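Local coordinates for trehalose-6-phosphate phosphatase related protein (Thermoplasma acidophilum, PDB 1U02), which removes the phosphate from trehalose 6-phosphate to give free trehalose, using magnesium as cofactor, in the biosynthesis of trehalose, at residues A[9-14]-A[196-201]; A[144-149]-A[178-183]; A[185-190]-A[203-208]. All coordinates share one frame; numbering follows the deposited sequence.

Interaction 1 of 3, residues A[9-14]-A[196-201]; sequences DGTLVP and IKVGEG. With NA (sodium ion), chain C; MG (magnesium ion), chain B.
Val198 meets the loop 9-14 through its two methyl branches in a van der Waals contact, one methyl on a backbone carbonyl and one on a methyl. Val198 CG1 rests 3.5 Å from Gly10 O. Val198 CG2 lies 4.0 Å from Thr11 CG2, and the two side chains cross obliquely. With CG1 of Val198 anti to its backbone N (chi1 -180°), one branch faces the carbonyl and the other the threonine methyl. No hydrogen bond joins the segments.

The polar work is done around the metals. The carbonyl oxygen of Asp9, Asp9 O, binds magnesium at 2.0 Å; Asp7, Asp179 and three waters complete the shell. Asp9 OD1 binds sodium at 2.7 Å, together with Pro14 O, Ser22 and a water. OD2 of the same carboxylate forms a salt bridge with Arg47. Thr11 turns its methyl to Val198 and hydrogen-bonds through OG1 to Asp7. This Asp-x-Asp-x-Thr pattern at a strand end fits the signature of HAD phosphatases.

The loop follows strand 3-7. Val198 ends strand 194-198, which pairs with strands 174-178 and 207-209 of the central sheet. Helix 212-229 packs against both segments, through Leu12 and Pro14 on one and Ile196 and Val198 on the other.

Interaction 2 of 3, residues A[144-149]-A[178-183]; sequences ETYYGK and GDDATD. With MG (magnesium ion), chain B.
Tyr146 reaches from strand 144-147 to Thr182 of helix 181-188, which opens with a capping box beside the magnesium site of this HAD-type phosphatase. The strand is an outer one of the separate four-stranded antiparallel sheet, so the contact joins that sheet to the metal-bearing end of the main sheet. The phenol end does the touching: Tyr146 OH is 3.8 Å from Thr182 CG2, and the two side chains cross at about a right angle. The tyrosine carries its ring out toward the helix with CG anti to the backbone N (chi1 172°). The methyl lies oblique to that ring. Asp180 OD2 is a more distant neighbour of the hydroxyl.

Behind this surface contact stands Asp180, the N-cap residue. Asp180 OD1 accepts from Thr182 OG1 at 2.6 Å on the syn lone pair, and also accepts weakly from the backbone N of Thr182 and Asp183. The hydroxyl bond holds Thr182 in its rotamer, with the methyl turned to the tyrosine. Asp183 OD2 accepts from Asp180 N at 3.0 Å in a nearly straight bond (174°), on the anti lone pair. Its other oxygen forms a salt bridge with Lys161.

Next to the cap is the magnesium. Asp179 OD1 binds magnesium at 2.0 Å, alongside Asp7 and Asp9. Water 1 on the metal donates to Asp179 OD2, and metal-bound water 2 to Asp183 OD2 at 2.6 Å.

Interaction 3 of 3, residues A[185-190]-A[203-208]; sequences AAFEAN and THAKFH
An ST turn at Thr203 and the alanine that ends it face a phenylalanine of helix 181-188, at the border of the central sheet of the HAD fold. Ala205 CB sits over one face of the Phe187 ring, 4.0 Å from CE2. Thr203 OG1 comes to the same side of the ring obliquely, 4.1 Å from Phe187 CE2. The CD2-CE2 side of the ring therefore takes both partners, and the contact is van der Waals only. Phe187 holds CG anti to its carbonyl carbon (chi1 -55°), which sends the ring from the helix toward the turn.

The hydroxyl of Thr203 makes the turn. Thr203 OG1 accepts from Ala205 N at 3.0 Å, with an N-H...O angle of 157°. It also hydrogen-bonds to Glu184 of helix 181-188, whose carboxylate takes the backbone N of His204 as well. Replacing Thr203 by an alanine removes the hydroxyl, which would probably leave Ala205 N without its ST-turn bond and Glu184 without one partner, and lose the touch of OG1 on the ring.

Phe187 also touches Ile176 and Thr195, while Ala205 touches Lys197. The ring thus lies between its helix and strands 174-178 and 194-198. A helix laid on a mostly parallel sheet in this way is typical of the Rossmann-like core of HAD phosphatases.

Interaction 1 is buried, interaction 3 partly so, and interaction 2 lies at the surface. Interactions 1 and 2 share the magnesium ion and its three waters, and Val198 N pairs with Gly178 O across neighbouring strands. Interactions 2 and 3 use the first turn and a later part of helix 181-188. Interactions 1 and 3 meet in the sheet, where Lys197 N bonds to Phe207 O. No hydrogen bond crosses any of the three contacts directly. Methyl groups meet a loop in 9-14/196-201, a phenol in 144-149/178-183 and a phenyl face in 185-190/203-208. The first two lie beside metal-bound carboxylates; in the third a threonine hydroxyl and Glu184 hold the turn.

Interaction 1 of 3, residues A[9-14]-A[196-201]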
ATOM      1  N   ASP A   9       4.034  -3.501  -1.770  1.00 11.07           N
ATOM      2  CA  ASP A   9       4.061  -3.916  -3.170  1.00 12.15           C
ATOM      3  C   ASP A   9       4.987  -3.081  -4.040  1.00 12.61           C
ATOM      4  O   ASP A   9       4.895  -1.853  -4.076  1.00 12.98           O
ATOM      5  CB  ASP A   9       2.651  -3.899  -3.746  1.00 12.90           C
ATOM      6  CG  ASP A   9       1.730  -4.843  -3.012  1.00 13.87           C
ATOM      7  OD1 ASP A   9       1.980  -6.068  -3.058  1.00 13.67           O
ATOM      8  OD2 ASP A   9       0.775  -4.359  -2.379  1.00 15.64           O
ATOM      9  N   GLY A  10       5.880  -3.772  -4.742  1.00 14.41           N
ATOM     10  CA  GLY A  10       6.827  -3.105  -5.614  1.00 14.76           C
ATOM     11  C   GLY A  10       8.003  -2.508  -4.867  1.00 15.49           C
ATOM     12  O   GLY A  10       8.922  -1.967  -5.485  1.00 15.90           O
ATOM     13  N   THR A  11       7.978  -2.600  -3.540  1.00 14.73           N
ATOM     14  CA  THR A  11       9.050  -2.058  -2.714  1.00 13.31           C
ATOM     15  C   THR A  11       9.780  -3.165  -1.949  1.00 13.44           C
ATOM     16  O   THR A  11      11.006  -3.275  -2.027  1.00 13.83           O
ATOM     17  CB  THR A  11       8.492  -0.999  -1.741  1.00 13.33           C
ATOM     18  OG1 THR A  11       7.936   0.084  -2.502  1.00 15.06           O
ATOM     19  CG2 THR A  11       9.597  -0.458  -0.835  1.00 15.67           C
ATOM     20  N   LEU A  12       9.029  -3.983  -1.217  1.00 12.80           N
ATOM     21  CA  LEU A  12       9.613  -5.093  -0.469  1.00 13.30           C
ATOM     22  C   LEU A  12       9.390  -6.406  -1.217  1.00 12.78           C
ATOM     23  O   LEU A  12      10.132  -7.372  -1.041  1.00 16.09           O
ATOM     24  CB  LEU A  12       9.000  -5.183   0.934  1.00 12.00           C
ATOM     25  CG  LEU A  12       9.195  -3.946   1.820  1.00 14.25           C
ATOM     26  CD1 LEU A  12       8.580  -4.190   3.198  1.00 12.01           C
ATOM     27  CD2 LEU A  12      10.685  -3.635   1.952  1.00 13.10           C
ATOM     28  N   VAL A  13       8.349  -6.437  -2.038  1.00 12.86           N
ATOM     29  CA  VAL A  13       8.031  -7.612  -2.845  1.00 14.13           C
ATOM     30  C   VAL A  13       7.781  -7.090  -4.254  1.00 13.60           C
ATOM     31  O   VAL A  13       7.470  -5.914  -4.439  1.00 13.98           O
ATOM     32  CB  VAL A  13       6.759  -8.348  -2.335  1.00 14.41           C
ATOM     33  CG1 VAL A  13       7.001  -8.898  -0.940  1.00 15.40           C
ATOM     34  CG2 VAL A  13       5.565  -7.399  -2.335  1.00 15.28           C
ATOM     35  N   PRO A  14       7.930  -7.949  -5.271  1.00 15.33           N
ATOM     36  CA  PRO A  14       7.702  -7.494  -6.640  1.00 15.19           C
ATOM     37  C   PRO A  14       6.217  -7.366  -6.970  1.00 15.45           C
ATOM     38  O   PRO A  14       5.361  -7.947  -6.297  1.00 13.12           O
ATOM     39  CB  PRO A  14       8.371  -8.581  -7.476  1.00 15.78           C
ATOM     40  CG  PRO A  14       8.083  -9.818  -6.679  1.00 16.24           C
ATOM     41  CD  PRO A  14       8.352  -9.363  -5.247  1.00 15.92           C
ATOM     42  N   ILE A 196      13.555   7.180  -0.337  1.00 20.53           N
ATOM     43  CA  ILE A 196      14.148   6.170  -1.210  1.00 18.85           C
ATOM     44  C   ILE A 196      13.160   5.707  -2.280  1.00 19.14           C
ATOM     45  O   ILE A 196      12.101   5.160  -1.967  1.00 16.56           O
ATOM     46  CB  ILE A 196      14.593   4.933  -0.394  1.00 17.47           C
ATOM     47  CG1 ILE A 196      15.572   5.348   0.707  1.00 17.92           C
ATOM     48  CG2 ILE A 196      15.214   3.902  -1.316  1.00 17.91           C
ATOM     49  CD1 ILE A 196      15.942   4.211   1.641  1.00 17.59           C
ATOM     50  N   LYS A 197      13.514   5.913  -3.542  1.00 19.95           N
ATOM     51  CA  LYS A 197      12.651   5.502  -4.644  1.00 21.06           C
ATOM     52  C   LYS A 197      13.084   4.134  -5.154  1.00 21.19           C
ATOM     53  O   LYS A 197      14.275   3.877  -5.324  1.00 20.95           O
ATOM     54  CB  LYS A 197      12.729   6.520  -5.785  1.00 22.18           C
ATOM     55  CG  LYS A 197      11.989   6.131  -7.066  1.00 24.63           C
ATOM     56  CD  LYS A 197      10.474   6.210  -6.905  1.00 28.12           C
ATOM     57  CE  LYS A 197       9.763   6.109  -8.252  1.00 29.85           C
ATOM     58  NZ  LYS A 197      10.130   4.875  -8.986  1.00 33.46           N
ATOM     59  N   VAL A 198      12.116   3.255  -5.387  1.00 20.01           N
ATOM     60  CA  VAL A 198      12.413   1.928  -5.904  1.00 20.47           C
ATOM     61  C   VAL A 198      11.863   1.852  -7.322  1.00 22.50           C
ATOM     62  O   VAL A 198      10.703   2.186  -7.553  1.00 21.03           O
ATOM     63  CB  VAL A 198      11.733   0.816  -5.074  1.00 20.90           C
ATOM     64  CG1 VAL A 198      12.083  -0.551  -5.655  1.00 18.25           C
ATOM     65  CG2 VAL A 198      12.165   0.907  -3.614  1.00 18.35           C
ATOM     66  N   GLY A 199      12.699   1.432  -8.265  1.00 24.13           N
ATOM     67  CA  GLY A 199      12.245   1.299  -9.636  1.00 28.62           C
ATOM     68  C   GLY A 199      12.560   2.450 -10.567  1.00 32.26           C
ATOM     69  O   GLY A 199      13.014   3.513 -10.149  1.00 31.45           O
ATOM     70  N   GLU A 200      12.292   2.224 -11.846  1.00 35.99           N
ATOM     71  CA  GLU A 200      12.541   3.205 -12.892  1.00 40.30           C
ATOM     72  C   GLU A 200      11.590   4.399 -12.793  1.00 41.02           C
ATOM     73  O   GLU A 200      10.555   4.326 -12.128  1.00 41.32           O
ATOM     74  CB  GLU A 200      12.395   2.519 -14.254  1.00 42.81           C
ATOM     75  CG  GLU A 200      12.908   3.309 -15.440  1.00 47.19           C
ATOM     76  CD  GLU A 200      13.015   2.450 -16.687  1.00 49.65           C
ATOM     77  OE1 GLU A 200      11.988   1.859 -17.087  1.00 51.45           O
ATOM     78  OE2 GLU A 200      14.121   2.363 -17.263  1.00 51.55           O
ATOM     79  N   GLY A 201      11.952   5.499 -13.449  1.00 42.15           N
ATOM     80  CA  GLY A 201      11.116   6.686 -13.425  1.00 42.54           C
ATOM     81  C   GLY A 201      11.777   7.882 -12.764  1.00 42.47           C
ATOM     82  O   GLY A 201      12.687   7.726 -11.949  1.00 42.51           O
TER
HETATM   83 NA    NA C 241       2.748  -7.549  -5.129  1.00 28.18          NA
HETATM   84 MG    MG B 240       4.156   0.062  -4.118  1.00 17.96          MG
HETATM   85  O   HOH W   1       3.391  -0.257  -5.982  1.00 17.44           O
HETATM   86  O   HOH W   2       3.292   1.975  -3.853  1.00 15.23           O
HETATM   87  O   HOH W   3       2.394  -0.623  -3.228  1.00 20.72           O
HETATM   88  O   HOH W   4       1.454  -7.204  -7.277  1.00 17.60           O

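Interaction 2 of 3, residues A[144-149]-A[178-183]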
ATOM      1  N   GLU A 144     -14.247   7.428  -3.487  1.00 16.45           N
ATOM      2  CA  GLU A 144     -13.215   7.934  -4.377  1.00 17.80           C
ATOM      3  C   GLU A 144     -12.639   6.858  -5.292  1.00 18.27           C
ATOM      4  O   GLU A 144     -12.526   5.691  -4.903  1.00 16.72           O
ATOM      5  CB  GLU A 144     -12.127   8.559  -3.502  1.00 20.74           C
ATOM      6  CG  GLU A 144     -10.850   8.991  -4.188  1.00 24.97           C
ATOM      7  CD  GLU A 144      -9.884   9.609  -3.189  1.00 27.76           C
ATOM      8  OE1 GLU A 144     -10.250  10.644  -2.585  1.00 23.85           O
ATOM      9  OE2 GLU A 144      -8.777   9.055  -2.999  1.00 28.56           O
ATOM     10  N   THR A 145     -12.277   7.254  -6.509  1.00 17.39           N
ATOM     11  CA  THR A 145     -11.721   6.319  -7.479  1.00 18.20           C
ATOM     12  C   THR A 145     -10.227   6.562  -7.723  1.00 17.86           C
ATOM     13  O   THR A 145      -9.803   7.690  -7.947  1.00 17.60           O
ATOM     14  CB  THR A 145     -12.464   6.421  -8.840  1.00 20.33           C
ATOM     15  OG1 THR A 145     -13.875   6.261  -8.636  1.00 19.76           O
ATOM     16  CG2 THR A 145     -11.989   5.339  -9.789  1.00 18.52           C
ATOM     17  N   TYR A 146      -9.441   5.492  -7.674  1.00 16.92           N
ATOM     18  CA  TYR A 146      -8.001   5.562  -7.913  1.00 17.97           C
ATOM     19  C   TYR A 146      -7.684   4.739  -9.159  1.00 18.71           C
ATOM     20  O   TYR A 146      -8.178   3.620  -9.310  1.00 16.17           O
ATOM     21  CB  TYR A 146      -7.224   4.985  -6.724  1.00 21.03           C
ATOM     22  CG  TYR A 146      -5.742   4.845  -7.000  1.00 25.24           C
ATOM     23  CD1 TYR A 146      -4.900   5.957  -6.980  1.00 26.17           C
ATOM     24  CD2 TYR A 146      -5.190   3.608  -7.324  1.00 26.48           C
ATOM     25  CE1 TYR A 146      -3.542   5.840  -7.276  1.00 29.03           C
ATOM     26  CE2 TYR A 146      -3.837   3.480  -7.623  1.00 29.97           C
ATOM     27  CZ  TYR A 146      -3.019   4.600  -7.597  1.00 30.47           C
ATOM     28  OH  TYR A 146      -1.681   4.484  -7.893  1.00 33.70           O
ATOM     29  N   TYR A 147      -6.858   5.288 -10.044  1.00 19.66           N
ATOM     30  CA  TYR A 147      -6.482   4.594 -11.273  1.00 22.32           C
ATOM     31  C   TYR A 147      -4.995   4.241 -11.235  1.00 24.09           C
ATOM     32  O   TYR A 147      -4.145   5.129 -11.174  1.00 23.29           O
ATOM     33  CB  TYR A 147      -6.764   5.487 -12.486  1.00 23.95           C
ATOM     34  CG  TYR A 147      -8.175   6.037 -12.536  1.00 26.29           C
ATOM     35  CD1 TYR A 147      -9.215   5.302 -13.102  1.00 27.89           C
ATOM     36  CD2 TYR A 147      -8.471   7.290 -12.004  1.00 28.43           C
ATOM     37  CE1 TYR A 147     -10.522   5.804 -13.136  1.00 27.42           C
ATOM     38  CE2 TYR A 147      -9.770   7.802 -12.032  1.00 28.73           C
ATOM     39  CZ  TYR A 147     -10.790   7.053 -12.598  1.00 28.01           C
ATOM     40  OH  TYR A 147     -12.081   7.550 -12.609  1.00 28.66           O
ATOM     41  N   GLY A 148      -4.687   2.948 -11.264  1.00 23.40           N
ATOM     42  CA  GLY A 148      -3.300   2.518 -11.239  1.00 25.00           C
ATOM     43  C   GLY A 148      -2.974   1.702 -12.477  1.00 25.58           C
ATOM     44  O   GLY A 148      -3.682   1.784 -13.481  1.00 24.33           O
ATOM     45  N   LYS A 149      -1.904   0.919 -12.418  1.00 25.84           N
ATOM     46  CA  LYS A 149      -1.526   0.090 -13.555  1.00 27.77           C
ATOM     47  C   LYS A 149      -2.371  -1.185 -13.587  1.00 24.57           C
ATOM     48  O   LYS A 149      -2.201  -2.071 -12.754  1.00 26.13           O
ATOM     49  CB  LYS A 149      -0.036  -0.254 -13.486  1.00 30.17           C
ATOM     50  CG  LYS A 149       0.860   0.976 -13.597  1.00 34.82           C
ATOM     51  CD  LYS A 149       2.287   0.616 -13.990  1.00 37.38           C
ATOM     52  CE  LYS A 149       3.160   1.865 -14.081  1.00 39.89           C
ATOM     53  NZ  LYS A 149       2.554   2.922 -14.949  1.00 42.64           N
ATOM     54  N   GLY A 178       9.390   3.858  -1.318  1.00 15.93           N
ATOM     55  CA  GLY A 178       8.216   3.523  -2.112  1.00 16.26           C
ATOM     56  C   GLY A 178       8.569   3.422  -3.583  1.00 17.93           C
ATOM     57  O   GLY A 178       9.661   3.833  -3.980  1.00 19.10           O
ATOM     58  N   ASP A 179       7.646   2.911  -4.396  1.00 17.33           N
ATOM     59  CA  ASP A 179       7.903   2.720  -5.825  1.00 18.64           C
ATOM     60  C   ASP A 179       7.019   3.448  -6.842  1.00 19.68           C
ATOM     61  O   ASP A 179       7.361   3.484  -8.024  1.00 21.37           O
ATOM     62  CB  ASP A 179       7.846   1.230  -6.149  1.00 17.24           C
ATOM     63  CG  ASP A 179       6.448   0.667  -5.996  1.00 17.98           C
ATOM     64  OD1 ASP A 179       5.875   0.789  -4.895  1.00 16.58           O
ATOM     65  OD2 ASP A 179       5.919   0.109  -6.973  1.00 18.52           O
ATOM     66  N   ASP A 180       5.883   3.998  -6.428  1.00 21.38           N
ATOM     67  CA  ASP A 180       5.038   4.684  -7.407  1.00 22.38           C
ATOM     68  C   ASP A 180       4.639   6.101  -7.019  1.00 22.60           C
ATOM     69  O   ASP A 180       5.131   6.649  -6.036  1.00 22.98           O
ATOM     70  CB  ASP A 180       3.778   3.861  -7.719  1.00 23.73           C
ATOM     71  CG  ASP A 180       2.860   3.720  -6.526  1.00 22.33           C
ATOM     72  OD1 ASP A 180       2.921   4.573  -5.615  1.00 23.77           O
ATOM     73  OD2 ASP A 180       2.061   2.762  -6.509  1.00 24.33           O
ATOM     74  N   ALA A 181       3.736   6.685  -7.799  1.00 23.95           N
ATOM     75  CA  ALA A 181       3.279   8.054  -7.574  1.00 24.93           C
ATOM     76  C   ALA A 181       2.795   8.362  -6.160  1.00 25.70           C
ATOM     77  O   ALA A 181       3.079   9.439  -5.629  1.00 26.36           O
ATOM     78  CB  ALA A 181       2.192   8.402  -8.580  1.00 26.37           C
ATOM     79  N   THR A 182       2.067   7.432  -5.547  1.00 24.90           N
ATOM     80  CA  THR A 182       1.560   7.661  -4.199  1.00 24.47           C
ATOM     81  C   THR A 182       2.713   7.800  -3.213  1.00 23.94           C
ATOM     82  O   THR A 182       2.592   8.467  -2.185  1.00 22.87           O
ATOM     83  CB  THR A 182       0.638   6.509  -3.737  1.00 25.38           C
ATOM     84  OG1 THR A 182       1.405   5.304  -3.585  1.00 23.43           O
ATOM     85  CG2 THR A 182      -0.464   6.278  -4.765  1.00 23.76           C
ATOM     86  N   ASP A 183       3.837   7.172  -3.531  1.00 23.21           N
ATOM     87  CA  ASP A 183       5.002   7.249  -2.662  1.00 22.18           C
ATOM     88  C   ASP A 183       5.766   8.519  -3.006  1.00 21.75           C
ATOM     89  O   ASP A 183       6.330   9.174  -2.133  1.00 22.01           O
ATOM     90  CB  ASP A 183       5.877   6.016  -2.864  1.00 20.17           C
ATOM     91  CG  ASP A 183       5.115   4.732  -2.614  1.00 21.74           C
ATOM     92  OD1 ASP A 183       4.707   4.503  -1.455  1.00 17.79           O
ATOM     93  OD2 ASP A 183       4.913   3.960  -3.579  1.00 20.65           O
TER
HETATM   94 MG    MG B 240       4.156   0.062  -4.118  1.00 17.96          MG
HETATM   95  O   HOH W   1       3.391  -0.257  -5.982  1.00 17.44           O
HETATM   96  O   HOH W   2       3.292   1.975  -3.853  1.00 15.23           O
HETATM   97  O   HOH W   3       2.394  -0.623  -3.228  1.00 20.72           O

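Interaction 3 of 3, residues A[185-190]-A[203-208]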
ATOM      1  N   ALA A 185       4.472  11.165  -3.899  1.00 24.70           N
ATOM      2  CA  ALA A 185       3.733  12.218  -3.224  1.00 24.68           C
ATOM      3  C   ALA A 185       4.111  12.221  -1.746  1.00 24.59           C
ATOM      4  O   ALA A 185       4.250  13.278  -1.128  1.00 23.66           O
ATOM      5  CB  ALA A 185       2.235  11.993  -3.388  1.00 25.02           C
ATOM      6  N   ALA A 186       4.287  11.029  -1.183  1.00 23.72           N
ATOM      7  CA  ALA A 186       4.660  10.905   0.219  1.00 23.59           C
ATOM      8  C   ALA A 186       6.030  11.543   0.460  1.00 23.27           C
ATOM      9  O   ALA A 186       6.255  12.144   1.509  1.00 23.52           O
ATOM     10  CB  ALA A 186       4.673   9.439   0.634  1.00 23.71           C
ATOM     11  N   PHE A 187       6.941  11.418  -0.505  1.00 22.56           N
ATOM     12  CA  PHE A 187       8.269  12.019  -0.366  1.00 24.13           C
ATOM     13  C   PHE A 187       8.103  13.539  -0.299  1.00 25.49           C
ATOM     14  O   PHE A 187       8.729  14.213   0.518  1.00 25.60           O
ATOM     15  CB  PHE A 187       9.173  11.691  -1.568  1.00 22.92           C
ATOM     16  CG  PHE A 187       9.328  10.219  -1.853  1.00 21.66           C
ATOM     17  CD1 PHE A 187       9.383   9.284  -0.822  1.00 21.15           C
ATOM     18  CD2 PHE A 187       9.477   9.777  -3.168  1.00 23.00           C
ATOM     19  CE1 PHE A 187       9.584   7.920  -1.098  1.00 21.65           C
ATOM     20  CE2 PHE A 187       9.680   8.421  -3.459  1.00 22.35           C
ATOM     21  CZ  PHE A 187       9.734   7.491  -2.417  1.00 22.37           C
ATOM     22  N   GLU A 188       7.251  14.063  -1.176  1.00 27.74           N
ATOM     23  CA  GLU A 188       6.964  15.494  -1.259  1.00 29.83           C
ATOM     24  C   GLU A 188       6.430  16.041   0.068  1.00 29.40           C
ATOM     25  O   GLU A 188       6.800  17.142   0.485  1.00 28.63           O
ATOM     26  CB  GLU A 188       5.950  15.741  -2.387  1.00 32.83           C
ATOM     27  CG  GLU A 188       5.752  17.196  -2.804  1.00 38.54           C
ATOM     28  CD  GLU A 188       4.923  18.000  -1.816  1.00 41.88           C
ATOM     29  OE1 GLU A 188       3.836  17.523  -1.416  1.00 42.98           O
ATOM     30  OE2 GLU A 188       5.352  19.118  -1.450  1.00 43.85           O
ATOM     31  N   ALA A 189       5.566  15.274   0.731  1.00 27.13           N
ATOM     32  CA  ALA A 189       4.991  15.693   2.008  1.00 26.38           C
ATOM     33  C   ALA A 189       5.932  15.439   3.185  1.00 25.21           C
ATOM     34  O   ALA A 189       5.624  15.787   4.326  1.00 25.04           O
ATOM     35  CB  ALA A 189       3.662  14.976   2.244  1.00 25.74           C
ATOM     36  N   ASN A 190       7.076  14.827   2.901  1.00 25.16           N
ATOM     37  CA  ASN A 190       8.071  14.516   3.926  1.00 26.30           C
ATOM     38  C   ASN A 190       9.464  14.684   3.317  1.00 27.92           C
ATOM     39  O   ASN A 190      10.358  13.874   3.562  1.00 25.38           O
ATOM     40  CB  ASN A 190       7.902  13.064   4.401  1.00 24.48           C
ATOM     41  CG  ASN A 190       6.579  12.825   5.105  1.00 22.74           C
ATOM     42  OD1 ASN A 190       6.426  13.130   6.288  1.00 22.42           O
ATOM     43  ND2 ASN A 190       5.612  12.281   4.376  1.00 22.46           N
ATOM     44  N   THR A 203      12.215  10.985 -10.233  1.00 37.38           N
ATOM     45  CA  THR A 203      11.829  11.107  -8.832  1.00 35.79           C
ATOM     46  C   THR A 203      12.599  12.188  -8.094  1.00 35.49           C
ATOM     47  O   THR A 203      13.650  12.637  -8.546  1.00 36.86           O
ATOM     48  CB  THR A 203      12.039   9.776  -8.082  1.00 34.62           C
ATOM     49  OG1 THR A 203      11.755   9.958  -6.690  1.00 32.53           O
ATOM     50  CG2 THR A 203      13.478   9.306  -8.238  1.00 34.42           C
ATOM     51  N   HIS A 204      12.066  12.597  -6.949  1.00 33.97           N
ATOM     52  CA  HIS A 204      12.706  13.613  -6.129  1.00 33.26           C
ATOM     53  C   HIS A 204      13.237  13.002  -4.838  1.00 30.78           C
ATOM     54  O   HIS A 204      13.596  13.717  -3.902  1.00 29.35           O
ATOM     55  CB  HIS A 204      11.717  14.739  -5.818  1.00 36.69           C
ATOM     56  CG  HIS A 204      11.362  15.568  -7.011  1.00 39.73           C
ATOM     57  ND1 HIS A 204      12.296  16.310  -7.704  1.00 41.53           N
ATOM     58  CD2 HIS A 204      10.183  15.760  -7.646  1.00 41.06           C
ATOM     59  CE1 HIS A 204      11.705  16.923  -8.713  1.00 42.70           C
ATOM     60  NE2 HIS A 204      10.423  16.606  -8.701  1.00 42.86           N
ATOM     61  N   ALA A 205      13.284  11.672  -4.797  1.00 27.70           N
ATOM     62  CA  ALA A 205      13.775  10.960  -3.627  1.00 25.79           C
ATOM     63  C   ALA A 205      15.268  11.231  -3.475  1.00 25.86           C
ATOM     64  O   ALA A 205      15.967  11.466  -4.459  1.00 25.05           O
ATOM     65  CB  ALA A 205      13.525   9.461  -3.786  1.00 23.66           C
ATOM     66  N   LYS A 206      15.757  11.200  -2.242  1.00 25.83           N
ATOM     67  CA  LYS A 206      17.172  11.445  -1.996  1.00 26.88           C
ATOM     68  C   LYS A 206      18.053  10.277  -2.428  1.00 26.89           C
ATOM     69  O   LYS A 206      19.204  10.475  -2.823  1.00 26.89           O
ATOM     70  CB  LYS A 206      17.399  11.758  -0.517  1.00 26.23           C
ATOM     71  CG  LYS A 206      16.710  13.037  -0.078  1.00 27.57           C
ATOM     72  CD  LYS A 206      16.945  13.346   1.385  1.00 27.22           C
ATOM     73  CE  LYS A 206      16.192  14.607   1.780  1.00 27.93           C
ATOM     74  NZ  LYS A 206      16.280  14.857   3.239  1.00 30.81           N
ATOM     75  N   PHE A 207      17.507   9.064  -2.364  1.00 26.41           N
ATOM     76  CA  PHE A 207      18.244   7.864  -2.748  1.00 23.93           C
ATOM     77  C   PHE A 207      17.383   7.060  -3.717  1.00 24.88           C
ATOM     78  O   PHE A 207      16.151   7.083  -3.631  1.00 23.07           O
ATOM     79  CB  PHE A 207      18.556   7.023  -1.510  1.00 23.64           C
ATOM     80  CG  PHE A 207      19.614   5.979  -1.730  1.00 24.35           C
ATOM     81  CD1 PHE A 207      20.926   6.349  -2.035  1.00 24.52           C
ATOM     82  CD2 PHE A 207      19.311   4.627  -1.601  1.00 24.08           C
ATOM     83  CE1 PHE A 207      21.922   5.383  -2.202  1.00 25.08           C
ATOM     84  CE2 PHE A 207      20.298   3.650  -1.765  1.00 25.40           C
ATOM     85  CZ  PHE A 207      21.606   4.028  -2.066  1.00 25.24           C
ATOM     86  N   HIS A 208      18.023   6.344  -4.633  1.00 23.02           N
ATOM     87  CA  HIS A 208      17.271   5.571  -5.610  1.00 24.98           C
ATOM     88  C   HIS A 208      17.832   4.169  -5.803  1.00 23.67           C
ATOM     89  O   HIS A 208      19.038   4.001  -5.966  1.00 24.35           O
ATOM     90  CB  HIS A 208      17.269   6.314  -6.951  1.00 27.38           C
ATOM     91  CG  HIS A 208      16.468   5.639  -8.020  1.00 32.59           C
ATOM     92  ND1 HIS A 208      16.804   4.404  -8.537  1.00 33.43           N
ATOM     93  CD2 HIS A 208      15.339   6.020  -8.662  1.00 34.98           C
ATOM     94  CE1 HIS A 208      15.913   4.056  -9.449  1.00 34.51           C
ATOM     95  NE2 HIS A 208      15.014   5.019  -9.544  1.00 35.09           N
TER